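Local coordinates for protein transcriptional regulator AcuR (Rhodobacter sphaeroides 2.4.1, PDB 3BRU) that represses transcription of its own operon, probably by binding as a TetR-family regulator to two operator sequences in the promoter, at residues Q33-A38 / K58-P63; S101-A106 / C169-A174; G47-G52 / G134-A139; E190-R195 / D203-F208; L92-F97 / Q156-Q161. One frame throughout, in Å; residues are numbered along the deposited sequence.

Contact 1: residues Q33-A38 / K58-P63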
# COMPACT_ATOMS: atom_id res chain seq x y z
N GLN A 33 -7.82 14.56 23.74
CA GLN A 33 -6.53 13.97 23.37
C GLN A 33 -6.51 12.46 23.51
O GLN A 33 -5.86 11.82 22.70
CB GLN A 33 -5.27 14.64 23.93
CG GLN A 33 -4.67 14.26 25.28
CD GLN A 33 -4.05 12.87 25.45
OE1 GLN A 33 -4.12 12.34 26.54
NE2 GLN A 33 -3.42 12.30 24.44
N SER A 34 -7.19 11.90 24.50
CA SER A 34 -7.18 10.46 24.72
C SER A 34 -7.82 9.76 23.54
O SER A 34 -7.34 8.71 23.10
CB SER A 34 -7.96 10.07 25.98
OG SER A 34 -7.40 10.68 27.11
N LEU A 35 -8.93 10.33 23.05
CA LEU A 35 -9.68 9.79 21.91
C LEU A 35 -8.82 9.80 20.66
O LEU A 35 -8.66 8.75 20.02
CB LEU A 35 -10.99 10.55 21.70
CG LEU A 35 -12.05 10.24 22.75
CD1 LEU A 35 -13.29 11.14 22.59
CD2 LEU A 35 -12.45 8.73 22.84
N ILE A 36 -8.20 10.94 20.36
CA ILE A 36 -7.33 11.06 19.20
C ILE A 36 -6.15 10.08 19.27
O ILE A 36 -5.87 9.35 18.29
CB ILE A 36 -6.85 12.49 19.05
CG1 ILE A 36 -8.05 13.42 18.76
CG2 ILE A 36 -5.70 12.59 18.01
CD1 ILE A 36 -8.64 13.33 17.34
N ARG A 37 -5.47 10.05 20.43
CA ARG A 37 -4.39 9.12 20.71
C ARG A 37 -4.77 7.66 20.42
O ARG A 37 -4.08 6.96 19.64
CB ARG A 37 -3.95 9.20 22.17
CG ARG A 37 -2.93 8.11 22.54
CD ARG A 37 -1.49 8.60 22.44
NE ARG A 37 -1.20 9.41 21.25
CZ ARG A 37 -0.43 9.03 20.23
NH1 ARG A 37 0.16 7.83 20.25
NH2 ARG A 37 -0.21 9.86 19.20
N ALA A 38 -5.85 7.20 21.05
CA ALA A 38 -6.32 5.86 20.86
C ALA A 38 -6.70 5.64 19.40
O ALA A 38 -6.52 4.56 18.89
CB ALA A 38 -7.52 5.60 21.78
N LYS A 58 -12.58 2.03 25.24
CA LYS A 58 -11.90 1.19 26.20
C LYS A 58 -10.39 1.50 26.27
O LYS A 58 -9.81 1.54 27.33
CB LYS A 58 -12.15 -0.29 25.87
CG LYS A 58 -11.55 -1.29 26.86
CD LYS A 58 -11.82 -2.75 26.44
CE LYS A 58 -11.02 -3.73 27.30
NZ LYS A 58 -11.74 -5.03 27.51
N ALA A 59 -9.75 1.74 25.13
CA ALA A 59 -8.36 2.17 25.14
C ALA A 59 -8.17 3.60 25.69
O ALA A 59 -7.24 3.85 26.45
CB ALA A 59 -7.77 2.00 23.72
N ALA A 60 -9.05 4.53 25.31
CA ALA A 60 -8.99 5.91 25.76
C ALA A 60 -9.45 6.09 27.23
O ALA A 60 -9.10 7.10 27.85
CB ALA A 60 -9.78 6.80 24.85
N ARG A 61 -10.21 5.11 27.76
CA ARG A 61 -10.80 5.18 29.09
C ARG A 61 -11.64 6.46 29.25
O ARG A 61 -11.54 7.15 30.26
CB ARG A 61 -9.72 5.09 30.19
CG ARG A 61 -8.85 3.84 30.13
CD ARG A 61 -7.65 3.92 31.09
NE ARG A 61 -6.55 3.07 30.62
CZ ARG A 61 -5.55 3.50 29.84
NH1 ARG A 61 -4.61 2.64 29.45
NH2 ARG A 61 -5.49 4.77 29.44
N VAL A 62 -12.44 6.77 28.22
CA VAL A 62 -13.38 7.91 28.27
C VAL A 62 -14.81 7.38 28.07
O VAL A 62 -14.99 6.38 27.34
CB VAL A 62 -13.07 9.08 27.28
CG1 VAL A 62 -11.58 9.15 26.90
CG2 VAL A 62 -13.91 8.98 26.06
N PRO A 63 -15.81 7.95 28.79
CA PRO A 63 -17.23 7.58 28.56
C PRO A 63 -17.81 7.93 27.17
O PRO A 63 -17.38 8.89 26.51
CB PRO A 63 -17.96 8.35 29.67
CG PRO A 63 -17.03 9.45 30.07
CD PRO A 63 -15.66 8.90 29.91

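Contact 2: residues S101-A106 / C169-A174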
# COMPACT_ATOMS: atom_id res chain seq x y z
N SER A 101 20.89 23.15 7.31
CA SER A 101 22.25 22.61 7.40
C SER A 101 22.48 21.38 6.47
O SER A 101 23.60 20.90 6.33
CB SER A 101 22.66 22.32 8.85
OG SER A 101 22.20 21.05 9.26
N LEU A 102 21.42 20.90 5.81
CA LEU A 102 21.55 19.75 4.93
C LEU A 102 21.30 20.11 3.46
O LEU A 102 20.49 21.01 3.17
CB LEU A 102 20.63 18.57 5.37
CG LEU A 102 20.76 18.05 6.82
CD1 LEU A 102 19.56 17.20 7.23
CD2 LEU A 102 22.03 17.28 7.05
N ALA A 103 21.99 19.42 2.55
CA ALA A 103 21.71 19.52 1.12
C ALA A 103 20.32 18.95 0.88
O ALA A 103 19.84 18.10 1.67
CB ALA A 103 22.75 18.76 0.32
N PRO A 104 19.63 19.42 -0.16
CA PRO A 104 18.31 18.83 -0.42
C PRO A 104 18.18 17.29 -0.33
O PRO A 104 17.29 16.78 0.36
CB PRO A 104 17.94 19.38 -1.79
CG PRO A 104 18.58 20.72 -1.81
CD PRO A 104 19.92 20.53 -1.09
N LEU A 105 19.05 16.53 -0.99
CA LEU A 105 18.86 15.07 -0.98
C LEU A 105 19.15 14.45 0.37
O LEU A 105 18.53 13.47 0.72
CB LEU A 105 19.64 14.40 -2.08
CG LEU A 105 19.12 14.72 -3.50
CD1 LEU A 105 20.06 14.10 -4.50
CD2 LEU A 105 17.64 14.30 -3.75
N ALA A 106 20.09 15.04 1.11
CA ALA A 106 20.32 14.62 2.49
C ALA A 106 19.13 14.84 3.43
O ALA A 106 18.97 14.06 4.37
CB ALA A 106 21.62 15.21 3.07
N CYS A 169 20.86 23.20 -7.40
CA CYS A 169 22.16 23.10 -6.78
C CYS A 169 22.97 21.92 -7.36
O CYS A 169 24.05 21.61 -6.87
CB CYS A 169 22.01 23.00 -5.25
SG CYS A 169 21.62 21.34 -4.59
N GLY A 170 22.44 21.27 -8.40
CA GLY A 170 23.17 20.23 -9.12
C GLY A 170 23.12 18.80 -8.60
O GLY A 170 23.81 17.93 -9.12
N GLU A 171 22.29 18.54 -7.60
CA GLU A 171 22.18 17.20 -6.98
C GLU A 171 21.32 16.24 -7.78
O GLU A 171 21.51 15.02 -7.72
CB GLU A 171 21.61 17.31 -5.57
CG GLU A 171 22.64 17.61 -4.47
CD GLU A 171 22.10 17.36 -3.08
OE1 GLU A 171 20.94 17.71 -2.83
OE2 GLU A 171 22.82 16.81 -2.23
N LEU A 172 20.36 16.81 -8.51
CA LEU A 172 19.45 16.11 -9.38
C LEU A 172 19.69 16.64 -10.79
O LEU A 172 19.99 17.82 -10.97
CB LEU A 172 18.01 16.43 -8.98
CG LEU A 172 16.91 15.39 -8.82
CD1 LEU A 172 15.59 16.02 -9.15
CD2 LEU A 172 17.10 14.11 -9.65
N SER A 173 19.58 15.78 -11.81
CA SER A 173 19.88 16.23 -13.16
C SER A 173 18.71 17.06 -13.69
O SER A 173 17.56 16.78 -13.34
CB SER A 173 20.25 15.06 -14.09
OG SER A 173 19.12 14.50 -14.76
N ALA A 174 19.02 18.08 -14.49
CA ALA A 174 18.00 18.94 -15.11
C ALA A 174 17.00 18.11 -15.91
O ALA A 174 15.89 18.55 -16.18
CB ALA A 174 18.66 19.97 -16.01

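Contact 3: residues G47-G52 / G134-A139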
# COMPACT_ATOMS: atom_id res chain seq x y z
N GLY A 47 -6.83 -0.92 11.18
CA GLY A 47 -7.30 0.01 10.19
C GLY A 47 -8.69 0.41 10.63
O GLY A 47 -9.16 -0.03 11.69
N TYR A 48 -9.34 1.23 9.82
CA TYR A 48 -10.68 1.72 10.13
C TYR A 48 -11.74 0.62 10.22
O TYR A 48 -12.46 0.56 11.22
CB TYR A 48 -11.04 2.77 9.10
CG TYR A 48 -12.38 3.42 9.27
CD1 TYR A 48 -12.48 4.66 9.91
CD2 TYR A 48 -13.56 2.83 8.78
CE1 TYR A 48 -13.71 5.29 10.04
CE2 TYR A 48 -14.80 3.47 8.90
CZ TYR A 48 -14.85 4.71 9.53
OH TYR A 48 -16.04 5.37 9.71
N SER A 49 -11.83 -0.25 9.20
CA SER A 49 -12.81 -1.36 9.17
C SER A 49 -12.73 -2.34 10.36
O SER A 49 -13.71 -2.99 10.68
CB SER A 49 -12.72 -2.20 7.88
OG SER A 49 -12.58 -1.42 6.71
N SER A 50 -11.55 -2.45 10.98
CA SER A 50 -11.26 -3.40 12.05
C SER A 50 -11.59 -2.86 13.43
O SER A 50 -11.67 -3.60 14.41
CB SER A 50 -9.76 -3.70 12.04
OG SER A 50 -9.55 -4.98 11.49
N VAL A 51 -11.72 -1.55 13.53
CA VAL A 51 -11.74 -0.94 14.83
C VAL A 51 -13.08 -0.26 15.08
O VAL A 51 -13.43 0.69 14.37
CB VAL A 51 -10.57 0.06 14.96
CG1 VAL A 51 -10.62 0.78 16.28
CG2 VAL A 51 -9.24 -0.68 14.81
N GLY A 52 -13.81 -0.73 16.09
CA GLY A 52 -15.07 -0.12 16.47
C GLY A 52 -14.90 0.96 17.53
O GLY A 52 -13.84 1.06 18.17
N GLY A 134 -6.17 4.55 2.91
CA GLY A 134 -6.16 4.59 1.44
C GLY A 134 -6.41 3.24 0.79
O GLY A 134 -7.23 3.10 -0.13
N GLN A 135 -5.69 2.23 1.27
CA GLN A 135 -5.91 0.86 0.87
C GLN A 135 -7.33 0.32 1.13
O GLN A 135 -7.82 -0.48 0.33
CB GLN A 135 -4.88 -0.07 1.51
CG GLN A 135 -4.79 -1.43 0.85
CD GLN A 135 -4.13 -1.40 -0.54
OE1 GLN A 135 -4.63 -0.76 -1.46
NE2 GLN A 135 -3.04 -2.16 -0.70
N GLU A 136 -7.97 0.71 2.23
CA GLU A 136 -9.34 0.23 2.46
C GLU A 136 -10.47 1.15 1.98
O GLU A 136 -11.62 1.02 2.41
CB GLU A 136 -9.55 -0.18 3.92
CG GLU A 136 -9.45 0.94 4.92
CD GLU A 136 -9.18 0.42 6.35
OE1 GLU A 136 -8.29 1.05 7.02
OE2 GLU A 136 -9.84 -0.59 6.79
N MSE A 137 -10.14 2.07 1.07
CA MSE A 137 -11.08 3.03 0.54
C MSE A 137 -12.45 2.43 0.11
O MSE A 137 -13.48 3.07 0.31
CB MSE A 137 -10.42 3.82 -0.61
CG MSE A 137 -11.24 5.04 -1.10
SE MSE A 137 -11.65 6.42 0.23
CE MSE A 137 -13.65 6.47 0.14
N GLY A 138 -12.48 1.22 -0.45
CA GLY A 138 -13.75 0.60 -0.83
C GLY A 138 -14.74 0.45 0.33
O GLY A 138 -15.96 0.38 0.11
N ALA A 139 -14.25 0.40 1.58
CA ALA A 139 -15.12 0.20 2.74
C ALA A 139 -15.38 1.49 3.55
O ALA A 139 -16.03 1.45 4.60
CB ALA A 139 -14.59 -0.92 3.64

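Contact 4: residues E190-R195 / D203-F208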
# COMPACT_ATOMS: atom_id res chain seq x y z
N GLU A 190 4.93 4.56 0.50
CA GLU A 190 3.76 3.94 1.11
C GLU A 190 3.74 2.40 0.94
O GLU A 190 3.25 1.68 1.83
CB GLU A 190 2.46 4.56 0.57
CG GLU A 190 2.16 5.96 1.08
CD GLU A 190 1.85 6.04 2.59
OE1 GLU A 190 1.46 5.01 3.22
OE2 GLU A 190 2.02 7.14 3.17
N GLY A 191 4.27 1.91 -0.19
CA GLY A 191 4.33 0.48 -0.46
C GLY A 191 5.44 -0.18 0.32
O GLY A 191 5.32 -1.36 0.70
N ALA A 192 6.54 0.56 0.54
CA ALA A 192 7.63 0.11 1.42
C ALA A 192 7.15 -0.01 2.89
O ALA A 192 7.44 -0.99 3.57
CB ALA A 192 8.84 1.04 1.30
N ILE A 193 6.39 0.98 3.37
CA ILE A 193 5.78 0.91 4.69
C ILE A 193 4.81 -0.26 4.83
O ILE A 193 4.87 -0.99 5.83
CB ILE A 193 5.12 2.22 5.10
CG1 ILE A 193 6.18 3.24 5.48
CG2 ILE A 193 4.20 2.01 6.33
CD1 ILE A 193 5.69 4.64 5.25
N LEU A 194 3.95 -0.46 3.84
CA LEU A 194 3.10 -1.62 3.80
C LEU A 194 3.88 -2.89 4.08
O LEU A 194 3.49 -3.69 4.96
CB LEU A 194 2.40 -1.71 2.43
CG LEU A 194 1.34 -2.78 2.20
CD1 LEU A 194 0.36 -2.36 1.00
CD2 LEU A 194 1.90 -4.23 2.01
N ARG A 195 4.99 -3.04 3.34
CA ARG A 195 5.85 -4.22 3.37
C ARG A 195 6.67 -4.37 4.65
O ARG A 195 6.89 -5.49 5.11
CB ARG A 195 6.76 -4.25 2.13
CG ARG A 195 6.04 -4.68 0.82
CD ARG A 195 5.67 -6.16 0.80
NE ARG A 195 6.85 -7.02 0.73
CZ ARG A 195 7.48 -7.36 -0.39
NH1 ARG A 195 7.04 -6.91 -1.58
NH2 ARG A 195 8.57 -8.13 -0.32
N ASP A 203 13.76 -3.93 6.30
CA ASP A 203 14.36 -4.30 5.02
C ASP A 203 13.70 -3.71 3.77
O ASP A 203 14.42 -3.26 2.89
CB ASP A 203 14.44 -5.82 4.89
CG ASP A 203 15.09 -6.47 6.11
OD1 ASP A 203 14.88 -5.97 7.25
OD2 ASP A 203 15.81 -7.50 5.93
N PRO A 204 12.34 -3.75 3.68
CA PRO A 204 11.69 -3.14 2.50
C PRO A 204 11.89 -1.63 2.39
O PRO A 204 11.86 -1.10 1.28
CB PRO A 204 10.20 -3.47 2.71
CG PRO A 204 10.19 -4.61 3.68
CD PRO A 204 11.34 -4.36 4.58
N LEU A 205 12.10 -0.96 3.53
CA LEU A 205 12.42 0.43 3.54
C LEU A 205 13.77 0.66 2.90
O LEU A 205 13.89 1.57 2.07
CB LEU A 205 12.43 0.99 4.98
CG LEU A 205 11.14 0.81 5.79
CD1 LEU A 205 11.32 1.45 7.18
CD2 LEU A 205 9.95 1.41 5.03
N HIS A 206 14.77 -0.15 3.26
CA HIS A 206 16.13 0.05 2.77
C HIS A 206 16.18 -0.30 1.29
O HIS A 206 16.85 0.36 0.48
CB HIS A 206 17.13 -0.83 3.53
CG HIS A 206 17.13 -0.64 5.02
ND1 HIS A 206 17.57 -1.62 5.89
CD2 HIS A 206 16.76 0.41 5.79
CE1 HIS A 206 17.49 -1.17 7.13
NE2 HIS A 206 16.98 0.05 7.10
N SER A 207 15.47 -1.35 0.95
CA SER A 207 15.39 -1.84 -0.41
C SER A 207 14.77 -0.79 -1.33
O SER A 207 15.32 -0.50 -2.40
CB SER A 207 14.56 -3.11 -0.46
OG SER A 207 14.75 -3.68 -1.72
N PHE A 208 13.65 -0.21 -0.91
CA PHE A 208 13.05 0.88 -1.66
C PHE A 208 13.99 2.11 -1.86
O PHE A 208 14.13 2.61 -2.97
CB PHE A 208 11.70 1.32 -1.07
CG PHE A 208 11.26 2.67 -1.59
CD1 PHE A 208 10.82 2.82 -2.91
CD2 PHE A 208 11.37 3.81 -0.78
CE1 PHE A 208 10.47 4.06 -3.42
CE2 PHE A 208 11.02 5.07 -1.29
CZ PHE A 208 10.56 5.19 -2.61

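Contact 5: residues L92-F97 / Q156-Q161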
# COMPACT_ATOMS: atom_id res chain seq x y z
N LEU A 92 7.04 16.49 11.39
CA LEU A 92 8.14 15.61 11.17
C LEU A 92 8.84 15.94 9.84
O LEU A 92 10.07 15.97 9.77
CB LEU A 92 7.68 14.16 11.33
CG LEU A 92 8.25 12.99 10.53
CD1 LEU A 92 8.28 11.69 11.36
CD2 LEU A 92 7.31 12.82 9.34
N LEU A 93 8.06 16.24 8.80
CA LEU A 93 8.60 16.75 7.54
C LEU A 93 9.32 18.08 7.70
O LEU A 93 10.28 18.35 6.98
CB LEU A 93 7.47 16.89 6.49
CG LEU A 93 6.92 15.65 5.76
CD1 LEU A 93 5.81 16.02 4.77
CD2 LEU A 93 8.02 14.87 5.04
N ASP A 94 8.85 18.94 8.59
CA ASP A 94 9.47 20.24 8.83
C ASP A 94 10.90 20.06 9.30
O ASP A 94 11.80 20.80 8.89
CB ASP A 94 8.71 21.02 9.90
CG ASP A 94 7.42 21.63 9.37
OD1 ASP A 94 7.21 21.65 8.12
OD2 ASP A 94 6.59 22.09 10.19
N GLN A 95 11.09 19.06 10.17
CA GLN A 95 12.40 18.78 10.77
C GLN A 95 13.41 18.43 9.68
O GLN A 95 14.53 18.95 9.68
CB GLN A 95 12.30 17.66 11.80
CG GLN A 95 12.71 18.12 13.13
CD GLN A 95 12.63 17.04 14.21
OE1 GLN A 95 13.62 16.76 14.87
NE2 GLN A 95 11.46 16.47 14.41
N ALA A 96 12.98 17.57 8.74
CA ALA A 96 13.81 17.10 7.65
C ALA A 96 13.89 18.14 6.52
O ALA A 96 14.97 18.71 6.25
CB ALA A 96 13.33 15.75 7.15
N PHE A 97 12.75 18.43 5.89
CA PHE A 97 12.71 19.25 4.68
C PHE A 97 13.14 20.70 4.88
O PHE A 97 13.64 21.31 3.93
CB PHE A 97 11.31 19.24 4.05
CG PHE A 97 10.96 17.95 3.34
CD1 PHE A 97 11.66 16.77 3.58
CD2 PHE A 97 9.89 17.92 2.43
CE1 PHE A 97 11.33 15.57 2.90
CE2 PHE A 97 9.55 16.75 1.76
CZ PHE A 97 10.27 15.56 1.99
N GLN A 156 3.46 15.40 -1.47
CA GLN A 156 4.04 15.45 -2.81
C GLN A 156 4.49 16.85 -3.22
O GLN A 156 5.56 17.00 -3.78
CB GLN A 156 3.03 14.89 -3.84
CG GLN A 156 2.94 13.38 -3.84
CD GLN A 156 1.82 12.82 -4.73
OE1 GLN A 156 1.51 11.63 -4.64
NE2 GLN A 156 1.21 13.66 -5.58
N ARG A 157 3.69 17.86 -2.93
CA ARG A 157 4.07 19.26 -3.20
C ARG A 157 5.32 19.69 -2.42
O ARG A 157 6.16 20.46 -2.92
CB ARG A 157 2.94 20.21 -2.81
CG ARG A 157 2.18 20.76 -3.94
CD ARG A 157 1.09 21.77 -3.45
NE ARG A 157 -0.10 21.08 -2.95
CZ ARG A 157 -0.51 21.10 -1.69
NH1 ARG A 157 0.15 21.82 -0.75
NH2 ARG A 157 -1.59 20.40 -1.36
N ARG A 158 5.44 19.24 -1.17
CA ARG A 158 6.60 19.62 -0.36
C ARG A 158 7.86 18.95 -0.92
O ARG A 158 8.93 19.55 -0.97
CB ARG A 158 6.40 19.25 1.11
CG ARG A 158 5.28 20.03 1.76
CD ARG A 158 5.25 19.73 3.26
NE ARG A 158 6.40 20.31 3.95
CZ ARG A 158 6.53 20.41 5.28
NH1 ARG A 158 5.58 19.96 6.11
NH2 ARG A 158 7.62 20.99 5.78
N THR A 159 7.70 17.71 -1.39
CA THR A 159 8.77 16.87 -1.91
C THR A 159 9.27 17.35 -3.28
O THR A 159 10.47 17.37 -3.50
CB THR A 159 8.32 15.40 -1.91
OG1 THR A 159 7.83 15.10 -0.61
CG2 THR A 159 9.45 14.43 -2.24
N ALA A 160 8.36 17.73 -4.17
CA ALA A 160 8.72 18.32 -5.46
C ALA A 160 9.51 19.61 -5.26
O ALA A 160 10.47 19.86 -5.96
CB ALA A 160 7.50 18.58 -6.28
N GLN A 161 9.11 20.41 -4.28
CA GLN A 161 9.85 21.63 -3.96
C GLN A 161 11.28 21.28 -3.51
O GLN A 161 12.23 21.90 -3.96
CB GLN A 161 9.11 22.45 -2.92
CG GLN A 161 9.75 23.78 -2.58
CD GLN A 161 9.32 24.30 -1.19
OE1 GLN A 161 8.40 23.74 -0.55
NE2 GLN A 161 9.99 25.35 -0.72

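Contact 1: residues Q33-A38 / K58-P63
In the TetR-type DNA-binding domain, Ser-34, Leu-35 and Ala-38 of helix 31-45 pack against the end of helix 53-60 and the turn that follows it. The backbones are closest at Ser-34 and Ala-60, two small residues whose CA atoms are 5.0 Å apart, and Ala-60 CB lies 3.6 Å from the carbonyl O of Ser-34. Next to it, Ala-38 CB meets Ala-60 CB at 4.0 Å and Ala-59 CB at 4.1 Å. Arg-61, with a positive phi of 54°, breaks the helix, and the extended Val-62 after it turns its side chain back to helix 31-45. There Val-62 CG1 rests 3.8 Å from Ser-34 CB. Leu-35 has CG anti to its carbonyl carbon (chi1 -73°), and its CD2 branch lies 3.5 Å from Val-62 CG2 and 3.9 Å from Ala-60 CB. An alanine in place of Leu-35 would probably open a gap beside Ala-60 and leave Val-62 CG2 without its apolar partner on helix 31-45. The hydroxyl of Ser-34 is bonded to Leu-30 O, just ahead of that helix. Leu-35 also touches Ile-56 and Leu-57, where the leading helix of the TetR-type domain packs on the first helix of the predicted helix-turn-helix motif.

Contact 2: residues S101-A106 / C169-A174
The start of helix 104-120 meets the chain just past helix 143-167, where Glu-171, whose N-H belongs to the Schellman motif closing that helix, extends its carboxylate to Ala-103, Pro-104 and Leu-105. In the Schellman turn, Gly-170 has positive phi, and Glu-171 N bonds back to Ala-166 O. The side chain of Glu-171 leaves with CG anti to its own carbonyl carbon (chi1 -84°) and runs extended beyond CG, which lets the carboxylate reach the first turn of the other helix. OE1 of Glu-171 accepts the N-H of Leu-105 at 2.9 Å; the bond is nearly straight, 164° at the hydrogen, and arrives on the syn side of the carboxylate, 23° out of its plane. Ala-103, at the N-cap position, has no side-chain acceptor, and the glutamate from across the fold serves this helix start instead. The contact thus ties two helix ends of the TetR C-terminal domain, and the negative charge would probably be favoured by the positive pole of helix 104-120. Pro-104 N lies 3.4 Å from OE1 of Glu-171 but has no hydrogen to offer. The other oxygen, OE2 of Glu-171, lies 3.2 Å from Ala-103 CB. The side chains of Leu-105 and Glu-171 lie alongside each other, pointing opposite ways, with Leu-105 CD1 3.7 Å from Glu-171 CB; the leucine also touches Phe-216. Pro-104 CD meets Cys-169 SG at 4.0 Å, while its ring packs on Leu-162, Glu-165 and Ala-166 of helix 143-167.

Contact 3: residues G47-G52 / G134-A139
Tyr-48 and Ser-49 lie in a type I beta turn from Tyr-48 to Val-51, closed by the bond from Val-51 N to Tyr-48 O, and their two successive N-H groups are directed at Glu-136. That residue is the first to leave helical geometry after helix 129-135. The contact joins the loop leading into the helix-turn-helix motif to the C-terminal domain. Glu-136 CG stands between the backbone N and the carbonyl carbon; this chi1 of 65° turns CG toward the beta turn, and the extended remainder carries the carboxylate across. Tyr-48 N bonds to OE1 of Glu-136 at 3.0 Å, coming from 38° above the carboxylate plane. OE2 of Glu-136 is gripped twice: by Ser-49 N at 3.1 Å, 52° out of the plane, and by the hydroxyl OG of Ser-49 at 2.9 Å, from the same face. Three donors thus hold a buried carboxylate, which would probably favour its ionised form. An alanine in place of Glu-136 would probably leave the N-H groups of Tyr-48 and Ser-49 without their acceptor and the turn less firmly tied to the domain. Ser-49 OG of the second subunit bonds to Ser-50 OG, so the site borders the dimer interface. Gly-47 CA comes to 3.5 Å from OE1 of Glu-136. Ala-139 CB lies 3.7 Å from Ser-49 OG.

Contact 4: residues E190-R195 / D203-F208
Ala-192 on helix 178-199 is the small bump round which Pro-204, Leu-205 and Phe-208 of helix 203-212 are arranged. The two helix segments run nearly antiparallel, at 153°, and their axes come as near as 8.0 Å, a spacing that the small alanine side chain permits. Its methyl group sinks into the hollow between Pro-204 and Phe-208, with Ala-192 CB 3.7 Å from Pro-204 O and likewise 3.7 Å from Phe-208 CB. Beside the alanine, the Pro-204 ring is itself a bump that fits against the backbone of the facing helix: its CB lies 3.8 Å from Ala-192 O, and its CG 3.7 Å from Arg-195 O. Closer still, Pro-204 CB meets Arg-195 CB at 3.6 Å. Leu-205 adds a further bump; its CG is anti to the carbonyl carbon (chi1 -57°), and the CD2 branch lies 3.9 Å from Ala-192 CB and 4.2 Å from Ile-193 CG1. Phe-208 has CG anti to its backbone N (chi1 164°), and the ring goes on to meet Trp-189 and Phe-212. The guanidinium of Arg-195 leaves this packing: its NE forms a salt bridge with Glu-199, and NH2 bonds to Gln-156 of the second subunit. Ala-192 in turn touches Ile-187 of that subunit, so the pair of helices borders the dimer interface. Tight apolar packing of this kind, between helices joined by a short connection, is that of an antiparallel helical hairpin within the all-helical C-terminal domain of TetR regulators.

Contact 5: residues L92-F97 / Q156-Q161
Asp-94 and Arg-158 cross at about a right angle between segments 92-97 and 156-161 of helices 74-97 and 143-167, which run nearly parallel with their axes 11.8 Å apart. Asp-94 has CG anti to its carbonyl carbon (chi1 -77°), and its OD1 meets the guanidinium at the edge, near its plane, with the carboxylate turned 53° from it. OD1 takes both terminal nitrogens of Arg-158, NH2 at 2.5 Å, a distance so short that its exact value is doubtful, and NH1 through a weak bond of 3.1 Å. NH1 also bonds to Ala-90 O. Leu-93 CB lies over one face of this guanidinium near its rim, 3.6 Å from Arg-158 NH1. The Phe-97 ring stands almost perpendicular to the guanidinium, at 87°, and its CD2 comes to 4.0 Å from Arg-158 CB. Thr-159 approaches that ring at its edge, OG1 lying 3.4 Å from Phe-97 CE2. The threonine hydroxyl has its polar partners in Trp-155 O and Trp-186 NE1, and Leu-93 CD2 lies over one face of the phenylalanine ring, toward the rim. The carboxylate and Ala-90 O together would probably hold the guanidinium in place, while the aliphatic stem of the arginine lies against Leu-93 and Phe-97.

Overall arrangement
Contacts 3, 4 and 5 are largely buried, whereas contacts 1 and 2 are only partly so and lie on opposite sides of the chain's centre, their own centres about 43 Å apart. Contact 1 stays within the DNA-binding domain and contacts 2 and 4 within the C-terminal domain; contact 3 bridges the two. Contacts 2 and 5 both draw on helix 143-167 or its end, with centres about 13 Å apart. Contacts 1 and 4 rest on van der Waals packing, mostly apolar, while acidic side chains do the work in the others, gripping backbone N-H groups in contacts 2 and 3 and an arginine in contact 5. Contacts 3 and 4 touch through Gln-135 and Leu-194, and both meet the second subunit.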